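Long-range contacts in nucleoside diphosphate kinase family protein (Babesia bovis, PDB 3JS9), which probably transfers the terminal phosphate of nucleoside triphosphates to nucleoside diphosphates with the help of magnesium: residues V16-V21 and G76-M81; G37-A42 and I82-E87; K44-T49 and A136-P141. All coordinates share one frame; numbering follows the deposited sequence.

Contact 1: residues V16-V21 and G76-M81. With SO4 (sulfate ion), chain G.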
ATOM      1  N   VAL A  16       5.081  14.087 -14.689  1.00 17.74           N
ATOM      2  CA  VAL A  16       3.781  13.452 -14.774  1.00 16.96           C
ATOM      3  C   VAL A  16       3.023  14.209 -15.861  1.00 17.57           C
ATOM      4  O   VAL A  16       2.852  15.436 -15.759  1.00 17.86           O
ATOM      5  CB  VAL A  16       2.999  13.538 -13.455  1.00 16.05           C
ATOM      6  CG1 VAL A  16       1.669  12.781 -13.578  1.00 14.39           C
ATOM      7  CG2 VAL A  16       3.846  12.996 -12.345  1.00 14.53           C
ATOM      8  N   LYS A  17       2.554  13.479 -16.874  1.00 17.12           N
ATOM      9  CA  LYS A  17       1.924  14.092 -18.028  1.00 16.91           C
ATOM     10  C   LYS A  17       0.429  14.197 -17.762  1.00 17.23           C
ATOM     11  O   LYS A  17      -0.060  13.662 -16.756  1.00 16.97           O
ATOM     12  CB  LYS A  17       2.166  13.242 -19.260  1.00 16.53           C
ATOM     13  CG  LYS A  17       3.610  13.080 -19.703  1.00 18.46           C
ATOM     14  CD  LYS A  17       3.570  12.126 -20.873  1.00 19.26           C
ATOM     15  CE  LYS A  17       4.903  11.604 -21.275  1.00 20.13           C
ATOM     16  NZ  LYS A  17       4.607  10.685 -22.431  1.00 19.18           N
ATOM     17  N   PRO A  18      -0.316  14.861 -18.675  1.00 17.21           N
ATOM     18  CA  PRO A  18      -1.733  15.091 -18.361  1.00 17.30           C
ATOM     19  C   PRO A  18      -2.543  13.844 -18.023  1.00 18.05           C
ATOM     20  O   PRO A  18      -3.456  13.934 -17.186  1.00 19.11           O
ATOM     21  CB  PRO A  18      -2.268  15.769 -19.632  1.00 17.02           C
ATOM     22  CG  PRO A  18      -1.079  16.554 -20.135  1.00 15.79           C
ATOM     23  CD  PRO A  18       0.128  15.661 -19.843  1.00 16.70           C
ATOM     24  N   ASP A  19      -2.259  12.708 -18.670  1.00 17.80           N
ATOM     25  CA  ASP A  19      -3.009  11.486 -18.402  1.00 17.23           C
ATOM     26  C   ASP A  19      -2.685  11.009 -16.976  1.00 17.29           C
ATOM     27  O   ASP A  19      -3.590  10.605 -16.227  1.00 17.69           O
ATOM     28  CB  ASP A  19      -2.760  10.408 -19.482  1.00 17.28           C
ATOM     29  CG  ASP A  19      -1.265  10.136 -19.720  1.00 18.54           C
ATOM     30  OD1 ASP A  19      -0.500  11.111 -19.884  1.00 20.68           O
ATOM     31  OD2 ASP A  19      -0.847   8.961 -19.726  1.00 16.92           O
ATOM     32  N   GLY A  20      -1.408  11.101 -16.573  1.00 17.05           N
ATOM     33  CA  GLY A  20      -1.028  10.853 -15.168  1.00 16.13           C
ATOM     34  C   GLY A  20      -1.869  11.690 -14.193  1.00 16.49           C
ATOM     35  O   GLY A  20      -2.396  11.178 -13.182  1.00 16.64           O
ATOM     36  N   VAL A  21      -2.035  12.975 -14.508  1.00 15.18           N
ATOM     37  CA  VAL A  21      -2.684  13.881 -13.587  1.00 14.28           C
ATOM     38  C   VAL A  21      -4.170  13.603 -13.498  1.00 14.69           C
ATOM     39  O   VAL A  21      -4.723  13.560 -12.392  1.00 14.39           O
ATOM     40  CB  VAL A  21      -2.439  15.361 -13.945  1.00 14.54           C
ATOM     41  CG1 VAL A  21      -3.325  16.289 -13.091  1.00 12.33           C
ATOM     42  CG2 VAL A  21      -0.926  15.719 -13.810  1.00 12.94           C
ATOM     43  N   GLY A  76      -2.052  20.659 -20.895  1.00 23.53           N
ATOM     44  CA  GLY A  76      -1.734  20.318 -19.521  1.00 21.15           C
ATOM     45  C   GLY A  76      -2.886  19.709 -18.766  1.00 20.27           C
ATOM     46  O   GLY A  76      -3.846  19.170 -19.376  1.00 20.98           O
ATOM     47  N   PRO A  77      -2.815  19.750 -17.436  1.00 19.06           N
ATOM     48  CA  PRO A  77      -1.702  20.192 -16.610  1.00 18.82           C
ATOM     49  C   PRO A  77      -0.612  19.108 -16.528  1.00 18.41           C
ATOM     50  O   PRO A  77      -0.860  17.959 -16.928  1.00 18.88           O
ATOM     51  CB  PRO A  77      -2.356  20.362 -15.242  1.00 19.06           C
ATOM     52  CG  PRO A  77      -3.471  19.414 -15.257  1.00 19.33           C
ATOM     53  CD  PRO A  77      -3.969  19.319 -16.630  1.00 18.56           C
ATOM     54  N   VAL A  78       0.572  19.467 -16.038  1.00 17.02           N
ATOM     55  CA  VAL A  78       1.639  18.494 -15.835  1.00 16.32           C
ATOM     56  C   VAL A  78       2.244  18.676 -14.465  1.00 16.24           C
ATOM     57  O   VAL A  78       2.096  19.738 -13.873  1.00 16.28           O
ATOM     58  CB  VAL A  78       2.756  18.575 -16.948  1.00 16.72           C
ATOM     59  CG1 VAL A  78       2.136  18.405 -18.333  1.00 13.99           C
ATOM     60  CG2 VAL A  78       3.567  19.893 -16.857  1.00 15.97           C
ATOM     61  N   PHE A  79       2.936  17.656 -13.948  1.00 16.43           N
ATOM     62  CA  PHE A  79       3.658  17.830 -12.696  1.00 16.59           C
ATOM     63  C   PHE A  79       5.130  17.583 -12.922  1.00 17.25           C
ATOM     64  O   PHE A  79       5.513  16.491 -13.341  1.00 18.21           O
ATOM     65  CB  PHE A  79       3.071  16.947 -11.598  1.00 16.89           C
ATOM     66  CG  PHE A  79       3.711  17.144 -10.242  1.00 17.16           C
ATOM     67  CD1 PHE A  79       4.803  16.386  -9.862  1.00 16.36           C
ATOM     68  CD2 PHE A  79       3.187  18.061  -9.335  1.00 16.86           C
ATOM     69  CE1 PHE A  79       5.382  16.566  -8.616  1.00 19.99           C
ATOM     70  CE2 PHE A  79       3.770  18.243  -8.078  1.00 15.58           C
ATOM     71  CZ  PHE A  79       4.859  17.515  -7.723  1.00 15.68           C
ATOM     72  N   CYS A  80       5.947  18.606 -12.649  1.00 17.56           N
ATOM     73  CA  CYS A  80       7.375  18.635 -12.982  1.00 17.38           C
ATOM     74  C   CYS A  80       8.219  18.356 -11.775  1.00 18.31           C
ATOM     75  O   CYS A  80       7.935  18.893 -10.703  1.00 19.27           O
ATOM     76  CB  CYS A  80       7.784  20.019 -13.492  1.00 17.07           C
ATOM     77  SG  CYS A  80       6.722  20.753 -14.773  1.00 17.78           S
ATOM     78  N   MET A  81       9.291  17.572 -11.955  1.00 18.54           N
ATOM     79  CA  MET A  81      10.237  17.232 -10.879  1.00 18.46           C
ATOM     80  C   MET A  81      11.642  17.137 -11.413  1.00 18.19           C
ATOM     81  O   MET A  81      11.828  16.820 -12.591  1.00 18.70           O
ATOM     82  CB  MET A  81       9.901  15.875 -10.235  1.00 18.06           C
ATOM     83  CG  MET A  81       8.559  15.852  -9.499  1.00 18.35           C
ATOM     84  SD  MET A  81       8.067  14.148  -9.241  1.00 21.95           S
ATOM     85  CE  MET A  81       7.239  13.720 -10.812  1.00 17.58           C
TER
HETATM   86  S   SO4 G 152       8.016  11.233 -23.548  1.00 60.59           S
HETATM   87  O1  SO4 G 152       9.030  10.518 -22.759  1.00 60.29           O
HETATM   88  O2  SO4 G 152       8.480  11.303 -24.914  1.00 62.06           O
HETATM   89  O3  SO4 G 152       7.693  12.609 -23.135  1.00 60.65           O
HETATM   90  O4  SO4 G 152       6.833  10.416 -23.447  1.00 62.46           O

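Contact 2: residues G37-A42 and I82-E87. With SO4 (sulfate ion), chain E.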
ATOM      1  N   GLY A  37      15.036   6.684  -3.189  1.00 17.95           N
ATOM      2  CA  GLY A  37      16.119   7.312  -2.448  1.00 18.04           C
ATOM      3  C   GLY A  37      16.834   8.406  -3.198  1.00 18.87           C
ATOM      4  O   GLY A  37      17.809   8.979  -2.687  1.00 19.99           O
ATOM      5  N   LEU A  38      16.393   8.701  -4.415  1.00 18.26           N
ATOM      6  CA  LEU A  38      16.907   9.869  -5.105  1.00 18.12           C
ATOM      7  C   LEU A  38      16.472  11.061  -4.284  1.00 17.95           C
ATOM      8  O   LEU A  38      15.459  11.003  -3.592  1.00 19.47           O
ATOM      9  CB  LEU A  38      16.375   9.960  -6.541  1.00 17.90           C
ATOM     10  CG  LEU A  38      16.787   8.786  -7.442  1.00 17.69           C
ATOM     11  CD1 LEU A  38      16.243   9.009  -8.878  1.00 17.46           C
ATOM     12  CD2 LEU A  38      18.323   8.562  -7.410  1.00 13.97           C
ATOM     13  N   LYS A  39      17.245  12.129  -4.335  1.00 17.21           N
ATOM     14  CA  LYS A  39      16.960  13.310  -3.545  1.00 16.60           C
ATOM     15  C   LYS A  39      16.169  14.290  -4.383  1.00 16.17           C
ATOM     16  O   LYS A  39      16.563  14.604  -5.512  1.00 15.60           O
ATOM     17  CB  LYS A  39      18.271  13.935  -3.010  1.00 16.26           C
ATOM     18  CG  LYS A  39      18.037  15.295  -2.422  1.00 17.24           C
ATOM     19  CD  LYS A  39      19.065  15.737  -1.450  1.00 18.73           C
ATOM     20  CE  LYS A  39      20.202  16.454  -2.156  1.00 20.36           C
ATOM     21  NZ  LYS A  39      20.939  17.319  -1.206  1.00 19.13           N
ATOM     22  N   LEU A  40      15.046  14.773  -3.847  1.00 16.36           N
ATOM     23  CA  LEU A  40      14.242  15.732  -4.597  1.00 16.31           C
ATOM     24  C   LEU A  40      14.950  17.082  -4.615  1.00 16.88           C
ATOM     25  O   LEU A  40      15.383  17.575  -3.564  1.00 16.74           O
ATOM     26  CB  LEU A  40      12.860  15.881  -3.995  1.00 15.98           C
ATOM     27  CG  LEU A  40      11.956  16.824  -4.793  1.00 16.47           C
ATOM     28  CD1 LEU A  40      11.655  16.223  -6.177  1.00 15.55           C
ATOM     29  CD2 LEU A  40      10.639  17.121  -4.048  1.00 16.59           C
ATOM     30  N   ILE A  41      15.075  17.658  -5.815  1.00 17.25           N
ATOM     31  CA  ILE A  41      15.670  18.985  -6.039  1.00 17.23           C
ATOM     32  C   ILE A  41      14.640  20.094  -6.378  1.00 17.21           C
ATOM     33  O   ILE A  41      14.805  21.246  -5.966  1.00 16.90           O
ATOM     34  CB  ILE A  41      16.715  18.896  -7.175  1.00 18.32           C
ATOM     35  CG1 ILE A  41      17.818  17.903  -6.789  1.00 18.38           C
ATOM     36  CG2 ILE A  41      17.300  20.267  -7.509  1.00 17.73           C
ATOM     37  CD1 ILE A  41      18.497  18.250  -5.445  1.00 18.52           C
ATOM     38  N   ALA A  42      13.588  19.748  -7.123  1.00 16.76           N
ATOM     39  CA  ALA A  42      12.625  20.732  -7.629  1.00 16.78           C
ATOM     40  C   ALA A  42      11.335  20.042  -8.011  1.00 17.56           C
ATOM     41  O   ALA A  42      11.345  18.891  -8.495  1.00 18.70           O
ATOM     42  CB  ALA A  42      13.174  21.481  -8.837  1.00 16.24           C
ATOM     43  N   ILE A  82      12.623  17.421 -10.555  1.00 17.82           N
ATOM     44  CA  ILE A  82      14.017  17.035 -10.811  1.00 17.56           C
ATOM     45  C   ILE A  82      14.461  16.201  -9.615  1.00 17.12           C
ATOM     46  O   ILE A  82      14.205  16.577  -8.482  1.00 17.44           O
ATOM     47  CB  ILE A  82      14.965  18.236 -10.926  1.00 17.15           C
ATOM     48  CG1 ILE A  82      14.654  19.049 -12.168  1.00 17.21           C
ATOM     49  CG2 ILE A  82      16.463  17.790 -10.896  1.00 16.30           C
ATOM     50  CD1 ILE A  82      15.544  20.337 -12.277  1.00 15.51           C
ATOM     51  N   TRP A  83      15.123  15.084  -9.891  1.00 16.92           N
ATOM     52  CA  TRP A  83      15.612  14.164  -8.885  1.00 16.73           C
ATOM     53  C   TRP A  83      17.110  13.960  -9.054  1.00 17.49           C
ATOM     54  O   TRP A  83      17.604  13.878 -10.178  1.00 17.06           O
ATOM     55  CB  TRP A  83      14.884  12.826  -9.007  1.00 16.28           C
ATOM     56  CG  TRP A  83      13.472  12.882  -8.570  1.00 14.45           C
ATOM     57  CD1 TRP A  83      12.375  13.156  -9.348  1.00 13.58           C
ATOM     58  CD2 TRP A  83      12.985  12.681  -7.241  1.00 12.29           C
ATOM     59  NE1 TRP A  83      11.239  13.125  -8.580  1.00 11.99           N
ATOM     60  CE2 TRP A  83      11.585  12.853  -7.279  1.00 10.89           C
ATOM     61  CE3 TRP A  83      13.599  12.383  -6.015  1.00 10.67           C
ATOM     62  CZ2 TRP A  83      10.782  12.719  -6.143  1.00  9.48           C
ATOM     63  CZ3 TRP A  83      12.799  12.254  -4.881  1.00 11.86           C
ATOM     64  CH2 TRP A  83      11.399  12.416  -4.955  1.00  8.32           C
ATOM     65  N   GLU A  84      17.811  13.818  -7.928  1.00 18.51           N
ATOM     66  CA  GLU A  84      19.255  13.779  -7.908  1.00 19.58           C
ATOM     67  C   GLU A  84      19.784  12.476  -7.331  1.00 19.69           C
ATOM     68  O   GLU A  84      19.214  11.948  -6.375  1.00 20.56           O
ATOM     69  CB  GLU A  84      19.782  14.971  -7.095  1.00 19.98           C
ATOM     70  CG  GLU A  84      21.282  15.003  -6.891  1.00 22.78           C
ATOM     71  CD  GLU A  84      21.741  16.269  -6.220  1.00 29.43           C
ATOM     72  OE1 GLU A  84      22.034  16.240  -5.002  1.00 30.57           O
ATOM     73  OE2 GLU A  84      21.814  17.307  -6.917  1.00 33.78           O
ATOM     74  N   GLY A  85      20.886  11.968  -7.888  1.00 19.22           N
ATOM     75  CA  GLY A  85      21.579  10.819  -7.291  1.00 19.21           C
ATOM     76  C   GLY A  85      22.571  10.175  -8.252  1.00 19.44           C
ATOM     77  O   GLY A  85      22.602  10.529  -9.424  1.00 19.81           O
ATOM     78  N   PRO A  86      23.424   9.260  -7.760  1.00 19.73           N
ATOM     79  CA  PRO A  86      24.253   8.495  -8.693  1.00 20.11           C
ATOM     80  C   PRO A  86      23.352   7.774  -9.705  1.00 20.82           C
ATOM     81  O   PRO A  86      22.416   7.066  -9.312  1.00 20.47           O
ATOM     82  CB  PRO A  86      24.931   7.459  -7.794  1.00 20.14           C
ATOM     83  CG  PRO A  86      24.940   8.066  -6.439  1.00 19.68           C
ATOM     84  CD  PRO A  86      23.728   8.942  -6.352  1.00 19.21           C
ATOM     85  N   GLU A  87      23.628   7.972 -10.996  1.00 21.44           N
ATOM     86  CA  GLU A  87      22.903   7.301 -12.073  1.00 21.68           C
ATOM     87  C   GLU A  87      21.411   7.533 -11.994  1.00 21.30           C
ATOM     88  O   GLU A  87      20.602   6.648 -12.359  1.00 21.72           O
ATOM     89  CB  GLU A  87      23.204   5.815 -12.051  1.00 22.07           C
ATOM     90  CG  GLU A  87      24.700   5.571 -11.976  1.00 25.46           C
ATOM     91  CD  GLU A  87      25.105   4.374 -12.768  1.00 32.93           C
ATOM     92  OE1 GLU A  87      24.942   4.445 -14.023  1.00 36.56           O
ATOM     93  OE2 GLU A  87      25.582   3.380 -12.143  1.00 33.92           O
TER
HETATM   94  S   SO4 E 150      22.045  14.121   0.463  1.00 58.26           S
HETATM   95  O1  SO4 E 150      20.844  14.795   0.943  1.00 60.57           O
HETATM   96  O2  SO4 E 150      23.063  14.226   1.514  1.00 59.06           O
HETATM   97  O3  SO4 E 150      22.523  14.840  -0.713  1.00 58.39           O
HETATM   98  O4  SO4 E 150      21.687  12.734   0.141  1.00 53.89           O
HETATM   99  O   HOH W   1      22.357  18.568  -3.761  1.00 25.89           O

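Contact 3: residues K44-T49 and A136-P141. With SO4 (sulfate ion), chain D.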
ATOM      1  N   LYS A  44       7.035  21.238  -9.253  1.00 19.22           N
ATOM      2  CA  LYS A  44       5.905  22.189  -9.347  1.00 19.02           C
ATOM      3  C   LYS A  44       4.781  21.660 -10.245  1.00 18.75           C
ATOM      4  O   LYS A  44       5.036  21.001 -11.241  1.00 18.29           O
ATOM      5  CB  LYS A  44       6.367  23.542  -9.907  1.00 19.22           C
ATOM      6  CG  LYS A  44       7.055  23.431 -11.264  1.00 20.27           C
ATOM      7  CD  LYS A  44       7.460  24.763 -11.797  1.00 22.21           C
ATOM      8  CE  LYS A  44       8.283  24.629 -13.067  1.00 23.38           C
ATOM      9  NZ  LYS A  44       9.030  25.916 -13.354  1.00 23.84           N
ATOM     10  N   PHE A  45       3.538  21.968  -9.878  1.00 18.94           N
ATOM     11  CA  PHE A  45       2.370  21.705 -10.704  1.00 18.57           C
ATOM     12  C   PHE A  45       2.276  22.902 -11.677  1.00 19.48           C
ATOM     13  O   PHE A  45       2.439  24.033 -11.258  1.00 18.81           O
ATOM     14  CB  PHE A  45       1.137  21.678  -9.781  1.00 18.18           C
ATOM     15  CG  PHE A  45      -0.127  21.143 -10.411  1.00 15.48           C
ATOM     16  CD1 PHE A  45      -0.113  19.987 -11.216  1.00 12.41           C
ATOM     17  CD2 PHE A  45      -1.341  21.771 -10.162  1.00 14.49           C
ATOM     18  CE1 PHE A  45      -1.265  19.480 -11.760  1.00 11.82           C
ATOM     19  CE2 PHE A  45      -2.538  21.272 -10.715  1.00 12.32           C
ATOM     20  CZ  PHE A  45      -2.500  20.118 -11.511  1.00 12.24           C
ATOM     21  N   GLU A  46       2.013  22.668 -12.954  1.00 20.63           N
ATOM     22  CA  GLU A  46       1.865  23.775 -13.903  1.00 22.02           C
ATOM     23  C   GLU A  46       1.053  23.472 -15.165  1.00 22.68           C
ATOM     24  O   GLU A  46       0.823  22.298 -15.535  1.00 22.29           O
ATOM     25  CB  GLU A  46       3.220  24.352 -14.305  1.00 21.88           C
ATOM     26  CG  GLU A  46       3.849  23.697 -15.487  1.00 23.15           C
ATOM     27  CD  GLU A  46       5.154  24.362 -15.861  1.00 26.94           C
ATOM     28  OE1 GLU A  46       5.617  25.261 -15.111  1.00 28.60           O
ATOM     29  OE2 GLU A  46       5.735  23.982 -16.898  1.00 28.24           O
ATOM     30  N   HIS A  47       0.603  24.564 -15.788  1.00 23.40           N
ATOM     31  CA  HIS A  47       0.088  24.568 -17.152  1.00 24.12           C
ATOM     32  C   HIS A  47       1.234  25.080 -18.033  1.00 23.68           C
ATOM     33  O   HIS A  47       1.520  26.258 -18.043  1.00 23.75           O
ATOM     34  CB  HIS A  47      -1.099  25.519 -17.213  1.00 24.58           C
ATOM     35  CG  HIS A  47      -1.792  25.556 -18.539  1.00 28.24           C
ATOM     36  ND1 HIS A  47      -3.164  25.463 -18.657  1.00 31.11           N
ATOM     37  CD2 HIS A  47      -1.311  25.689 -19.799  1.00 29.62           C
ATOM     38  CE1 HIS A  47      -3.495  25.518 -19.935  1.00 30.65           C
ATOM     39  NE2 HIS A  47      -2.389  25.654 -20.648  1.00 30.31           N
ATOM     40  N   PRO A  48       1.897  24.200 -18.771  1.00 23.97           N
ATOM     41  CA  PRO A  48       3.056  24.599 -19.581  1.00 24.74           C
ATOM     42  C   PRO A  48       2.679  25.547 -20.743  1.00 25.67           C
ATOM     43  O   PRO A  48       1.514  25.575 -21.183  1.00 25.10           O
ATOM     44  CB  PRO A  48       3.549  23.278 -20.184  1.00 24.19           C
ATOM     45  CG  PRO A  48       2.645  22.228 -19.682  1.00 24.61           C
ATOM     46  CD  PRO A  48       1.405  22.868 -19.145  1.00 24.27           C
ATOM     47  N   THR A  49       3.665  26.306 -21.229  1.00 26.34           N
ATOM     48  CA  THR A  49       3.477  27.171 -22.399  1.00 26.91           C
ATOM     49  C   THR A  49       3.832  26.394 -23.641  1.00 27.55           C
ATOM     50  O   THR A  49       4.693  25.504 -23.594  1.00 27.40           O
ATOM     51  CB  THR A  49       4.385  28.440 -22.366  1.00 26.84           C
ATOM     52  OG1 THR A  49       5.769  28.040 -22.376  1.00 27.31           O
ATOM     53  CG2 THR A  49       4.076  29.302 -21.149  1.00 24.73           C
ATOM     54  N   ALA A 136      17.124  22.471 -17.047  1.00 21.52           N
ATOM     55  CA  ALA A 136      17.229  23.923 -17.247  1.00 20.75           C
ATOM     56  C   ALA A 136      16.014  24.505 -17.970  1.00 20.40           C
ATOM     57  O   ALA A 136      15.628  25.652 -17.715  1.00 20.47           O
ATOM     58  CB  ALA A 136      18.501  24.285 -17.973  1.00 20.08           C
ATOM     59  N   LEU A 137      15.427  23.721 -18.871  1.00 19.91           N
ATOM     60  CA  LEU A 137      14.250  24.160 -19.620  1.00 19.95           C
ATOM     61  C   LEU A 137      12.959  24.276 -18.785  1.00 19.87           C
ATOM     62  O   LEU A 137      12.206  25.221 -18.944  1.00 20.00           O
ATOM     63  CB  LEU A 137      14.009  23.229 -20.810  1.00 20.15           C
ATOM     64  CG  LEU A 137      12.703  23.392 -21.600  1.00 19.95           C
ATOM     65  CD1 LEU A 137      12.675  24.730 -22.341  1.00 19.78           C
ATOM     66  CD2 LEU A 137      12.521  22.256 -22.574  1.00 17.85           C
ATOM     67  N   TRP A 138      12.692  23.314 -17.905  1.00 19.99           N
ATOM     68  CA  TRP A 138      11.406  23.300 -17.179  1.00 19.88           C
ATOM     69  C   TRP A 138      11.422  24.084 -15.843  1.00 20.23           C
ATOM     70  O   TRP A 138      10.377  24.492 -15.313  1.00 19.71           O
ATOM     71  CB  TRP A 138      10.945  21.857 -16.974  1.00 18.91           C
ATOM     72  CG  TRP A 138      10.528  21.184 -18.245  1.00 17.75           C
ATOM     73  CD1 TRP A 138      11.323  20.453 -19.104  1.00 15.00           C
ATOM     74  CD2 TRP A 138       9.211  21.200 -18.828  1.00 14.96           C
ATOM     75  NE1 TRP A 138      10.561  19.987 -20.158  1.00 15.33           N
ATOM     76  CE2 TRP A 138       9.268  20.432 -20.010  1.00 15.10           C
ATOM     77  CE3 TRP A 138       7.981  21.741 -18.432  1.00 14.15           C
ATOM     78  CZ2 TRP A 138       8.146  20.208 -20.804  1.00 16.74           C
ATOM     79  CZ3 TRP A 138       6.858  21.510 -19.210  1.00 15.00           C
ATOM     80  CH2 TRP A 138       6.949  20.763 -20.399  1.00 17.16           C
ATOM     81  N   PHE A 139      12.618  24.302 -15.320  1.00 20.60           N
ATOM     82  CA  PHE A 139      12.784  24.939 -14.019  1.00 21.47           C
ATOM     83  C   PHE A 139      13.770  26.094 -14.100  1.00 21.98           C
ATOM     84  O   PHE A 139      14.872  25.938 -14.637  1.00 23.08           O
ATOM     85  CB  PHE A 139      13.320  23.910 -13.022  1.00 20.30           C
ATOM     86  CG  PHE A 139      12.265  22.979 -12.462  1.00 21.09           C
ATOM     87  CD1 PHE A 139      12.161  21.662 -12.910  1.00 19.99           C
ATOM     88  CD2 PHE A 139      11.398  23.404 -11.449  1.00 19.71           C
ATOM     89  CE1 PHE A 139      11.200  20.816 -12.371  1.00 18.96           C
ATOM     90  CE2 PHE A 139      10.454  22.539 -10.904  1.00 17.45           C
ATOM     91  CZ  PHE A 139      10.353  21.261 -11.366  1.00 15.45           C
ATOM     92  N   THR A 140      13.409  27.240 -13.554  1.00 22.40           N
ATOM     93  CA  THR A 140      14.376  28.335 -13.459  1.00 23.70           C
ATOM     94  C   THR A 140      15.313  27.950 -12.328  1.00 23.88           C
ATOM     95  O   THR A 140      14.920  27.217 -11.439  1.00 24.46           O
ATOM     96  CB  THR A 140      13.689  29.701 -13.161  1.00 23.70           C
ATOM     97  OG1 THR A 140      13.116  29.672 -11.847  1.00 26.75           O
ATOM     98  CG2 THR A 140      12.576  29.977 -14.131  1.00 24.02           C
ATOM     99  N   PRO A 141      16.554  28.449 -12.339  1.00 24.58           N
ATOM    100  CA  PRO A 141      17.513  28.112 -11.244  1.00 24.24           C
ATOM    101  C   PRO A 141      17.115  28.505  -9.803  1.00 24.35           C
ATOM    102  O   PRO A 141      17.601  27.906  -8.862  1.00 24.93           O
ATOM    103  CB  PRO A 141      18.805  28.844 -11.655  1.00 24.58           C
ATOM    104  CG  PRO A 141      18.395  29.843 -12.701  1.00 24.10           C
ATOM    105  CD  PRO A 141      17.142  29.339 -13.362  1.00 24.06           C
TER
HETATM  106  S   SO4 D 149      -4.734  25.614 -23.700  1.00 92.30           S
HETATM  107  O1  SO4 D 149      -4.588  24.424 -24.543  1.00 93.22           O
HETATM  108  O2  SO4 D 149      -3.401  25.954 -23.208  1.00 91.22           O
HETATM  109  O3  SO4 D 149      -5.300  26.711 -24.480  1.00 92.77           O
HETATM  110  O4  SO4 D 149      -5.679  25.363 -22.609  1.00 92.67           O
HETATM  111  O   HOH W   2       8.029  25.592 -17.182  1.00 41.99           O

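Contact 1: residues V16-V21 and G76-M81
V16 and F79 pair where strand 10-16 ends and helix 18-22 begins: they form an antiparallel hydrogen-bonded pair between strands 10-16 and 78-85, the two inner strands of the ferredoxin-like sheet of nucleoside diphosphate kinases. V16 N donates to F79 O at 2.8 Å, and F79 N returns a straighter bond to V16 O at 2.9 Å. A weaker polar contact follows where the chain turns into helix 18-22: P18 CA lies 3.3 Å from P77 O in a bent CA-H...O contact. P77 follows a cis peptide bond, and G76 before it, with positive phi, has just left helix 66-75.

K17, the N-cap residue of the helix and a predicted ATP ligand, points away from strand 78-85. Its NZ bonds to N120 OD1 and approaches a sulfate that also binds H123 ND1, although the modelled 2.5 Å between K17 NZ and sulfate O4 is doubtfully short.

Among the apolar contacts, V16 and F79 share the face covered by helix 26-36, and their CB atoms lie 3.9 Å apart. V16 CG2, anti to its own carbonyl carbon, also meets M81 CE, which the bend at chi3 (-85°) brings back towards it, while M81 SD lies in plane at the F79 ring edge. P18 and V78 lie side by side, pointing the same way, with P18 CD 3.7 Å from V78 CG1. W147 of a second subunit packs on both V21 and P77, and V21 crosses P77 obliquely, V21 CG1 to P77 CG 3.8 Å.

Contact 2: residues G37-A42 and I82-E87
L40 and W83 meet through a methyl group and a ring face: L40 CD1 stands over the six-membered ring of the indole, 3.7 Å from its centroid and 19° off the normal, a CH-pi contact displaced somewhat towards the rim. At the indole edge, near its plane, L38 O lies 3.2 Å from W83 CZ3. L38 CB packs on W83 CE3 as well, so L38 at the edge and L40 over one face both meet the benzene half.

The backbones hold these groups in place. K39 and E84 exchange two bonds of 2.8 Å, K39 N to E84 O and E84 N to K39 O. Further on, I41 N donates to I82 O and I82 N donates to A42 O. I41 and A42 thus both face I82, a classic beta bulge in the antiparallel pairing of strands 39-46 and 78-85. At the bulge I41 points toward the partner strand, and its CG1 comes 3.5 Å from E84 CB.

K39 and E84 run side by side, pointing the same way. Their charged ends stay beyond salt-bridge range, and a water bridges them, accepting from K39 NZ and donating to E84 OE1 at 2.7 Å. Each charge has another partner: E84 OE2 forms a salt bridge with R11 NE, and K39 NZ donates to W147 O and to sulfate O3, the latter at 3.0 Å. W147 also makes a cation-pi contact with K39 and bonds L40 O through NE1. F33 of helix 26-36 stacks on W83, and F45 of a second subunit packs against L40.

Contact 3: residues K44-T49 and A136-P141
K44 CG lies between its backbone N and carbonyl carbon (chi1 56°), next to the F139 ring, and the chain beyond is extended. K44 CG is 3.5 Å from F139 CE2, approaching the ring obliquely, and the two side chains slide past each other in opposite directions. At the far end K44 NZ donates to W138 O over 2.8 Å, in the carbonyl plane. K44 NZ is shared between W138 O and Q143 OE1, the latter also accepting from T140 N.

The contact thus joins strand 39-46, outermost in the ferredoxin-like sheet of this chain and bonded through F45 to a second subunit, to the C-terminal end of helix 128-138, where a positive charge would be expected to suit the helix dipole. W138 O also accepts from a water, 3.2 Å away, which donates to E46 OE2 at 2.8 Å. E46 OE1 forms a long salt bridge with K44 NZ, 3.9 Å.

E46 crosses the indole of W138 at about a right angle. Its OE2 sits at the ring edge, in plane, 3.5 Å from W138 CE3, with the carboxylate turned 42° from the ring. P48 CB touches the same edge at W138 CZ3, 3.9 Å away. Y13 stacks on the W138 ring, and H56 meets it with the planes steeply inclined. F139, in turn, packs on C80 and I82 of the neighbouring strand 78-85.

In the fold
The three contacts share the four-stranded sheet (order 39-46, 78-85, 10-16, 122-124), and all touch a second subunit. Contacts 1 and 3, centres about 11 Å apart, are joined by probable hydrogen bonds from V78 N to E46 O and from K44 N to C80 O, both 2.9 Å. Contact 2 continues the same strand pair, and F139 CE2 of contact 3 lies 3.6 Å from its A42 CB. Contact 1 lies closest to the predicted phosphohistidine site: the side chain of K17 is about 4 Å from that of H123, against about 6 Å for W138 and 10 Å for I82. The sulfate near K17 NZ, probably from the crystallisation liquor, is hydrogen-bonded to H123 ND1 and Y57 OH.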